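Local coordinates for uncharacterized HTH-type transcriptional regulator ygaV (Escherichia coli K12, PDB 3CUO), which regulates gene expression on a large scale in response to sulfide, acting as both repressor and activator of transcription, at residues 68-71 with 76-79; 15-20 with 83-88; 27-32 with 60-65. All coordinates share one frame; numbering follows the deposited sequence.

Contact 1 of 3, residues 68-71 with 76-79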
loop_
_atom_site.group_PDB
_atom_site.type_symbol
_atom_site.label_atom_id
_atom_site.label_comp_id
_atom_site.label_asym_id
_atom_site.label_seq_id
_atom_site.Cartn_x
_atom_site.Cartn_y
_atom_site.Cartn_z
ATOM N N ILE A 68 8.888 -9.194 -7.147
ATOM C CA ILE A 68 8.818 -10.559 -7.688
ATOM C C ILE A 68 10.147 -10.855 -8.346
ATOM O O ILE A 68 10.922 -9.952 -8.639
ATOM C CB ILE A 68 7.616 -10.750 -8.621
ATOM C CG1 ILE A 68 7.724 -9.880 -9.876
ATOM C CG2 ILE A 68 6.229 -10.549 -7.842
ATOM C CD1 ILE A 68 6.667 -10.173 -10.891
ATOM N N ASP A 69 10.480 -12.120 -8.506
ATOM C CA ASP A 69 11.531 -12.440 -9.407
ATOM C C ASP A 69 11.112 -13.438 -10.455
ATOM O O ASP A 69 9.963 -13.893 -10.457
ATOM C CB ASP A 69 12.760 -12.879 -8.643
ATOM C CG ASP A 69 12.610 -14.198 -7.946
ATOM O OD1 ASP A 69 11.515 -14.741 -7.857
ATOM O OD2 ASP A 69 13.662 -14.660 -7.448
ATOM N N SER A 70 12.026 -13.733 -11.380
ATOM C CA SER A 70 11.705 -14.534 -12.519
ATOM C C SER A 70 12.776 -15.587 -12.789
ATOM O O SER A 70 13.976 -15.431 -12.463
ATOM C CB SER A 70 11.381 -13.647 -13.737
ATOM O OG SER A 70 12.502 -12.894 -14.137
ATOM N N GLN A 71 12.325 -16.700 -13.367
ATOM C CA GLN A 71 13.215 -17.761 -13.830
ATOM C C GLN A 71 12.936 -18.053 -15.270
ATOM O O GLN A 71 11.783 -18.300 -15.610
ATOM C CB GLN A 71 13.019 -19.020 -12.988
ATOM C CG GLN A 71 13.098 -18.755 -11.459
ATOM C CD GLN A 71 14.467 -19.064 -10.801
ATOM O OE1 GLN A 71 15.082 -20.122 -11.066
ATOM N NE2 GLN A 71 14.912 -18.180 -9.905
ATOM N N ARG A 76 10.090 -20.692 -21.477
ATOM C CA ARG A 76 9.191 -19.861 -20.693
ATOM C C ARG A 76 9.932 -19.090 -19.593
ATOM O O ARG A 76 11.084 -19.400 -19.283
ATOM C CB ARG A 76 8.143 -20.765 -20.024
ATOM C CG ARG A 76 8.801 -22.115 -19.605
ATOM C CD ARG A 76 8.209 -22.689 -18.322
ATOM N NE ARG A 76 9.056 -23.737 -17.694
ATOM C CZ ARG A 76 10.156 -23.547 -16.952
ATOM N NH1 ARG A 76 10.698 -22.316 -16.733
ATOM N NH2 ARG A 76 10.742 -24.621 -16.407
ATOM N N ILE A 77 9.248 -18.070 -19.095
ATOM C CA ILE A 77 9.601 -17.320 -17.900
ATOM C C ILE A 77 8.509 -17.566 -16.901
ATOM O O ILE A 77 7.297 -17.435 -17.218
ATOM C CB ILE A 77 9.716 -15.792 -18.139
ATOM C CG1 ILE A 77 10.651 -15.465 -19.287
ATOM C CG2 ILE A 77 10.111 -15.019 -16.860
ATOM C CD1 ILE A 77 10.005 -14.558 -20.293
ATOM N N LEU A 78 8.936 -17.843 -15.684
ATOM C CA LEU A 78 8.066 -18.073 -14.557
ATOM C C LEU A 78 8.403 -17.063 -13.457
ATOM O O LEU A 78 9.556 -16.736 -13.262
ATOM C CB LEU A 78 8.316 -19.489 -14.020
ATOM C CG LEU A 78 8.220 -20.659 -15.024
ATOM C CD1 LEU A 78 8.561 -22.004 -14.352
ATOM C CD2 LEU A 78 6.819 -20.721 -15.714
ATOM N N TYR A 79 7.383 -16.657 -12.693
ATOM C CA TYR A 79 7.461 -15.639 -11.745
ATOM C C TYR A 79 7.077 -16.165 -10.352
ATOM O O TYR A 79 6.231 -17.067 -10.221
ATOM C CB TYR A 79 6.515 -14.472 -12.150
ATOM C CG TYR A 79 6.819 -13.890 -13.522
ATOM C CD1 TYR A 79 7.635 -12.790 -13.651
ATOM C CD2 TYR A 79 6.299 -14.451 -14.665
ATOM C CE1 TYR A 79 7.928 -12.272 -14.889
ATOM C CE2 TYR A 79 6.607 -13.931 -15.922
ATOM C CZ TYR A 79 7.421 -12.821 -15.997
ATOM O OH TYR A 79 7.729 -12.214 -17.213
#
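I68 and Y79 meet through different first torsions. In I68, CG1 sits between the backbone N and the carbonyl carbon (chi1 65°), and the extended chain carries CD1 to the tyrosine. In Y79, CG lies anti to the carbonyl carbon (chi1 -58°). I68 CD1 then reaches Y79 CD1 at 3.9 Å, and the two side chains cross obliquely. S70 CB touches the same ring atom, Y79 CD1, at 3.8 Å. S70 CB also rests against I77 CG2, 3.6 Å away. S70 OG is hydrogen-bonded to R63 of helix 52-64, a bond that ties the strand to that helix. Y79 also packs on L59 and R63 of this helix.

The backbones run antiparallel. Q71 and L78 form a hydrogen-bonded pair and hold each other twice. Q71 N donates to L78 O at 2.8 Å, and L78 N returns a bond to Q71 O at 2.9 Å. S70 and Y79 are the neighbouring non-hydrogen-bonded pair. Weak CA-H...O contacts add to the ladder, such as Y79 CA to D69 O at 3.3 Å. Q71 and L78 carry their side chains on the face away from S70 and Y79. There the guanidinium of R76 has L78 CD1 over one face, offset toward the rim, 3.2 Å above the plane, while its charge is paired with D73. D69 OD1 bonds to the hydroxyl of S80.

Strands 68-72 and 77-81 are the beta hairpin, or wing, of the winged helix-turn-helix fold of ArsR-type regulators.

Contact 2 of 3, residues 15-20 with 83-88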
loop_
_atom_site.group_PDB
_atom_site.type_symbol
_atom_site.label_atom_id
_atom_site.label_comp_id
_atom_site.label_asym_id
_atom_site.label_seq_id
_atom_site.Cartn_x
_atom_site.Cartn_y
_atom_site.Cartn_z
ATOM N N ALA A 15 6.557 3.753 0.960
ATOM C CA ALA A 15 5.707 4.366 -0.041
ATOM C C ALA A 15 5.851 3.771 -1.431
ATOM O O ALA A 15 4.860 3.622 -2.192
ATOM C CB ALA A 15 5.924 5.905 -0.097
ATOM N N ALA A 16 7.094 3.516 -1.808
ATOM C CA ALA A 16 7.443 2.858 -3.048
ATOM C C ALA A 16 6.869 1.435 -3.165
ATOM O O ALA A 16 6.380 1.045 -4.204
ATOM C CB ALA A 16 8.983 2.770 -3.162
ATOM N N LEU A 17 6.987 0.653 -2.097
ATOM C CA LEU A 17 6.382 -0.644 -2.036
ATOM C C LEU A 17 4.858 -0.553 -2.214
ATOM O O LEU A 17 4.286 -1.260 -3.023
ATOM C CB LEU A 17 6.721 -1.295 -0.734
ATOM C CG LEU A 17 6.130 -2.683 -0.533
ATOM C CD1 LEU A 17 6.997 -3.714 -1.227
ATOM C CD2 LEU A 17 5.993 -2.959 0.959
ATOM N N LEU A 18 4.187 0.342 -1.485
ATOM C CA LEU A 18 2.764 0.468 -1.597
ATOM C C LEU A 18 2.392 0.931 -2.996
ATOM O O LEU A 18 1.444 0.461 -3.619
ATOM C CB LEU A 18 2.232 1.435 -0.487
ATOM C CG LEU A 18 2.341 1.052 0.987
ATOM C CD1 LEU A 18 1.486 2.052 1.766
ATOM C CD2 LEU A 18 1.923 -0.406 1.272
ATOM N N LYS A 19 3.164 1.834 -3.541
ATOM C CA LYS A 19 2.846 2.326 -4.881
ATOM C C LYS A 19 2.941 1.237 -5.937
ATOM O O LYS A 19 2.070 1.162 -6.822
ATOM C CB LYS A 19 3.739 3.498 -5.212
ATOM C CG LYS A 19 3.524 4.057 -6.620
ATOM C CD LYS A 19 3.914 5.537 -6.658
ATOM C CE LYS A 19 4.483 5.955 -8.039
ATOM N NZ LYS A 19 3.910 7.303 -8.519
ATOM N N ALA A 20 3.965 0.356 -5.833
ATOM C CA ALA A 20 4.079 -0.751 -6.756
ATOM C C ALA A 20 2.948 -1.783 -6.679
ATOM O O ALA A 20 2.706 -2.526 -7.631
ATOM C CB ALA A 20 5.496 -1.481 -6.573
ATOM N N ASN A 83 9.827 -10.407 -2.449
ATOM C CA ASN A 83 9.812 -9.580 -1.230
ATOM C C ASN A 83 8.761 -10.124 -0.267
ATOM O O ASN A 83 7.555 -10.077 -0.547
ATOM C CB ASN A 83 9.484 -8.134 -1.616
ATOM C CG ASN A 83 9.693 -7.209 -0.517
ATOM O OD1 ASN A 83 9.649 -7.642 0.631
ATOM N ND2 ASN A 83 9.978 -5.923 -0.818
ATOM N N GLU A 84 9.171 -10.593 0.893
ATOM C CA GLU A 84 8.206 -11.150 1.805
ATOM C C GLU A 84 7.266 -10.098 2.390
ATOM O O GLU A 84 6.210 -10.469 2.794
ATOM C CB GLU A 84 8.850 -12.036 2.868
ATOM C CG GLU A 84 8.917 -13.527 2.406
ATOM C CD GLU A 84 9.859 -14.386 3.287
ATOM O OE1 GLU A 84 10.343 -13.879 4.341
ATOM O OE2 GLU A 84 10.153 -15.567 2.932
ATOM N N ALA A 85 7.662 -8.816 2.416
ATOM C CA ALA A 85 6.766 -7.720 2.722
ATOM C C ALA A 85 5.451 -7.752 1.923
ATOM O O ALA A 85 4.431 -7.270 2.391
ATOM C CB ALA A 85 7.459 -6.411 2.519
ATOM N N VAL A 86 5.516 -8.331 0.723
ATOM C CA VAL A 86 4.367 -8.489 -0.149
ATOM C C VAL A 86 3.407 -9.434 0.501
ATOM O O VAL A 86 2.241 -9.140 0.645
ATOM C CB VAL A 86 4.759 -8.956 -1.583
ATOM C CG1 VAL A 86 3.532 -9.363 -2.317
ATOM C CG2 VAL A 86 5.532 -7.827 -2.308
ATOM N N ASN A 87 3.923 -10.550 0.949
ATOM C CA ASN A 87 3.092 -11.533 1.616
ATOM C C ASN A 87 2.454 -10.943 2.884
ATOM O O ASN A 87 1.284 -11.229 3.173
ATOM C CB ASN A 87 3.935 -12.728 1.962
ATOM C CG ASN A 87 4.298 -13.566 0.708
ATOM O OD1 ASN A 87 5.431 -14.024 0.554
ATOM N ND2 ASN A 87 3.359 -13.724 -0.166
ATOM N N ALA A 88 3.223 -10.124 3.597
ATOM C CA ALA A 88 2.703 -9.410 4.804
ATOM C C ALA A 88 1.558 -8.488 4.486
ATOM O O ALA A 88 0.567 -8.418 5.221
ATOM C CB ALA A 88 3.822 -8.625 5.471
#
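L17 reaches across from helix 11-21 to the start of helix 84-97, joining helix 11-21 to the C-terminal helix of this ArsR-type winged-helix subunit. Along 15-20, A15 comes first and packs on H23 of the second subunit. L17 follows and makes the contact with 83-88. Its CG stands anti to the backbone N (chi1 180°), which carries the branched end out to helix 84-97. CD1 meets the amide nitrogen N83 ND2 at 3.7 Å, a packing contact. The same methyl has V86 CG2 farther off, at 4.5 Å. CD2, the other branch, lies against A85 CB at 4.1 Å. L67 and I89 also touch L17. L18 packs on I89 and on M21 of the second subunit. A20 ends the segment beside E65. A85 and A88 in turn meet V96 and T92 of the second subunit, so the contact borders the dimer interface.

N83 is the N-cap of helix 84-97, and its amide serves two ends: the nitrogen lies by L17 while the oxygen caps the backbone. With an alanine here, A85 N is likely to lose its capping acceptor, and a gap would probably open beside L17 CD1. The capping bond from A85 N to N83 OD1 is 2.9 Å long, with the donor above the carbonyl plane, 38° out of it.

Contact 3 of 3, residues 27-32 with 60-65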
loop_
_atom_site.group_PDB
_atom_site.type_symbol
_atom_site.label_atom_id
_atom_site.label_comp_id
_atom_site.label_asym_id
_atom_site.label_seq_id
_atom_site.Cartn_x
_atom_site.Cartn_y
_atom_site.Cartn_z
ATOM N N LEU A 27 -2.512 -6.667 -7.611
ATOM C CA LEU A 27 -2.870 -7.406 -6.409
ATOM C C LEU A 27 -3.333 -8.799 -6.705
ATOM O O LEU A 27 -2.984 -9.715 -5.974
ATOM C CB LEU A 27 -3.983 -6.708 -5.558
ATOM C CG LEU A 27 -3.554 -5.457 -4.827
ATOM C CD1 LEU A 27 -4.793 -4.912 -4.095
ATOM C CD2 LEU A 27 -2.330 -5.632 -3.836
ATOM N N LEU A 28 -4.141 -8.975 -7.732
ATOM C CA LEU A 28 -4.573 -10.350 -8.129
ATOM C C LEU A 28 -3.394 -11.193 -8.507
ATOM O O LEU A 28 -3.277 -12.361 -8.118
ATOM C CB LEU A 28 -5.542 -10.274 -9.317
ATOM C CG LEU A 28 -6.801 -9.452 -9.155
ATOM C CD1 LEU A 28 -7.726 -9.560 -10.349
ATOM C CD2 LEU A 28 -7.485 -9.945 -7.874
ATOM N N ILE A 29 -2.459 -10.589 -9.218
ATOM C CA ILE A 29 -1.186 -11.290 -9.612
ATOM C C ILE A 29 -0.439 -11.782 -8.392
ATOM O O ILE A 29 -0.026 -12.988 -8.306
ATOM C CB ILE A 29 -0.281 -10.391 -10.451
ATOM C CG1 ILE A 29 -0.762 -10.250 -11.883
ATOM C CG2 ILE A 29 1.241 -10.897 -10.504
ATOM C CD1 ILE A 29 -0.002 -9.080 -12.648
ATOM N N LEU A 30 -0.192 -10.862 -7.478
ATOM C CA LEU A 30 0.508 -11.161 -6.209
ATOM C C LEU A 30 -0.251 -12.163 -5.372
ATOM O O LEU A 30 0.367 -13.058 -4.853
ATOM C CB LEU A 30 0.841 -9.892 -5.430
ATOM C CG LEU A 30 1.701 -8.864 -6.132
ATOM C CD1 LEU A 30 1.738 -7.557 -5.332
ATOM C CD2 LEU A 30 3.119 -9.366 -6.378
ATOM N N CYS A 31 -1.591 -12.103 -5.347
ATOM C CA CYS A 31 -2.382 -13.161 -4.690
ATOM C C CYS A 31 -2.193 -14.510 -5.351
ATOM O O CYS A 31 -2.005 -15.517 -4.646
ATOM C CB CYS A 31 -3.877 -12.892 -4.729
ATOM S SG CYS A 31 -4.435 -11.617 -3.651
ATOM N N MET A 32 -2.324 -14.559 -6.689
ATOM C CA MET A 32 -2.073 -15.804 -7.413
ATOM C C MET A 32 -0.678 -16.330 -7.175
ATOM O O MET A 32 -0.439 -17.555 -7.121
ATOM C CB MET A 32 -2.289 -15.614 -8.932
ATOM C CG MET A 32 -2.423 -16.947 -9.744
ATOM S SD MET A 32 -3.979 -17.887 -9.373
ATOM C CE MET A 32 -5.249 -16.707 -9.402
ATOM N N ALA A 60 7.207 -7.154 -15.358
ATOM C CA ALA A 60 8.544 -6.554 -15.539
ATOM C C ALA A 60 8.739 -5.400 -14.623
ATOM O O ALA A 60 9.766 -5.283 -13.935
ATOM C CB ALA A 60 8.792 -6.127 -17.039
ATOM N N ARG A 61 7.694 -4.573 -14.501
ATOM C CA ARG A 61 7.768 -3.466 -13.585
ATOM C C ARG A 61 7.808 -3.921 -12.120
ATOM O O ARG A 61 8.574 -3.379 -11.362
ATOM C CB ARG A 61 6.604 -2.453 -13.816
ATOM C CG ARG A 61 6.401 -2.037 -15.314
ATOM C CD ARG A 61 5.374 -0.907 -15.402
ATOM N NE ARG A 61 4.655 -0.723 -16.688
ATOM C CZ ARG A 61 3.319 -0.854 -16.865
ATOM N NH1 ARG A 61 2.488 -1.240 -15.891
ATOM N NH2 ARG A 61 2.803 -0.646 -18.080
ATOM N N MET A 62 7.003 -4.896 -11.716
ATOM C CA MET A 62 7.068 -5.371 -10.340
ATOM C C MET A 62 8.416 -6.038 -10.007
ATOM O O MET A 62 8.895 -5.943 -8.895
ATOM C CB MET A 62 5.909 -6.326 -10.065
ATOM C CG MET A 62 4.572 -5.604 -9.893
ATOM S SD MET A 62 3.198 -6.608 -9.261
ATOM C CE MET A 62 2.959 -7.339 -10.873
ATOM N N ARG A 63 9.024 -6.688 -10.982
ATOM C CA ARG A 63 10.375 -7.308 -10.790
ATOM C C ARG A 63 11.392 -6.205 -10.554
ATOM O O ARG A 63 12.197 -6.274 -9.641
ATOM C CB ARG A 63 10.760 -8.149 -12.013
ATOM C CG ARG A 63 12.084 -8.972 -11.791
ATOM C CD ARG A 63 12.477 -9.733 -12.999
ATOM N NE ARG A 63 12.465 -8.904 -14.197
ATOM C CZ ARG A 63 11.963 -9.259 -15.373
ATOM N NH1 ARG A 63 11.426 -10.456 -15.560
ATOM N NH2 ARG A 63 11.981 -8.392 -16.364
ATOM N N ASP A 64 11.356 -5.203 -11.424
ATOM C CA ASP A 64 12.177 -3.995 -11.276
ATOM C C ASP A 64 11.984 -3.279 -9.961
ATOM O O ASP A 64 12.906 -2.726 -9.474
ATOM C CB ASP A 64 11.870 -2.960 -12.330
ATOM C CG ASP A 64 12.406 -3.310 -13.661
ATOM O OD1 ASP A 64 13.463 -3.991 -13.776
ATOM O OD2 ASP A 64 11.753 -2.843 -14.623
ATOM N N GLU A 65 10.802 -3.351 -9.386
ATOM C CA GLU A 65 10.535 -2.772 -8.088
ATOM C C GLU A 65 10.838 -3.695 -6.877
ATOM O O GLU A 65 10.676 -3.289 -5.706
ATOM C CB GLU A 65 9.055 -2.312 -8.071
ATOM C CG GLU A 65 8.860 -0.965 -8.702
ATOM C CD GLU A 65 9.559 0.135 -7.913
ATOM O OE1 GLU A 65 9.177 0.397 -6.748
ATOM O OE2 GLU A 65 10.543 0.708 -8.430
#
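M62 lays the end of its side chain over two residues of helix 24-33, I29 and L30. The sulfur and the terminal methyl divide the work. SD faces the leucine, 4.0 Å from L30 CD2 and 4.1 Å from L30 CG. CE turns to the isoleucine and touches both of its branches, I29 CD1 at 3.9 Å and I29 CG2 at 4.0 Å. The shape of the methionine explains this split. Its chain is extended through chi2 and then bends at chi3 (-78°), which swings CE out of line with the rest and over to I29. All three side chains are buried, and the contact across the segments is purely apolar.

Residues 60-64 form the last turn of helix 52-64, and E65 follows it. This helix is the second of the predicted helix-turn-helix, the recognition helix in the winged-helix fold of ArsR-type regulators. M62 points inward from it, and thus ties the DNA-binding element to the helical core behind it. I29 also packs on T48 of helix 41-48, the first helix of the motif.

L30 is shared more widely. In it CG lies anti to the carbonyl carbon (chi1 -58°), and this turns the branched end to the sulfur of M62. I68 of the wing touches both L30 and M62. V86 and I90 of helix 84-97 add to the surroundings of L30. On another side of helix 24-33, L28 and C31 pack on L4 and L7 of the second subunit.

Contact 3 lies near the middle of the chain, about 3 Å from its centre, and joins the other two. Its centre is about 11 Å from that of contact 1 and about 10 Å from that of contact 2. The centres of contacts 1 and 2 are about 18 Å apart, and the two adjoin only in sequence, where strand 77-81 leads into helix 84-97. I68 CG2 meets L30 CD2 at 3.6 Å, linking the wing to the core. V86 CG1 and L30 CD1, 3.9 Å apart, link the core to the C-terminal helix. Contacts 2 and 3 both reach the second subunit, whereas contact 1 does not. The predicted DNA-binding motif enters through 60-64 of contact 3.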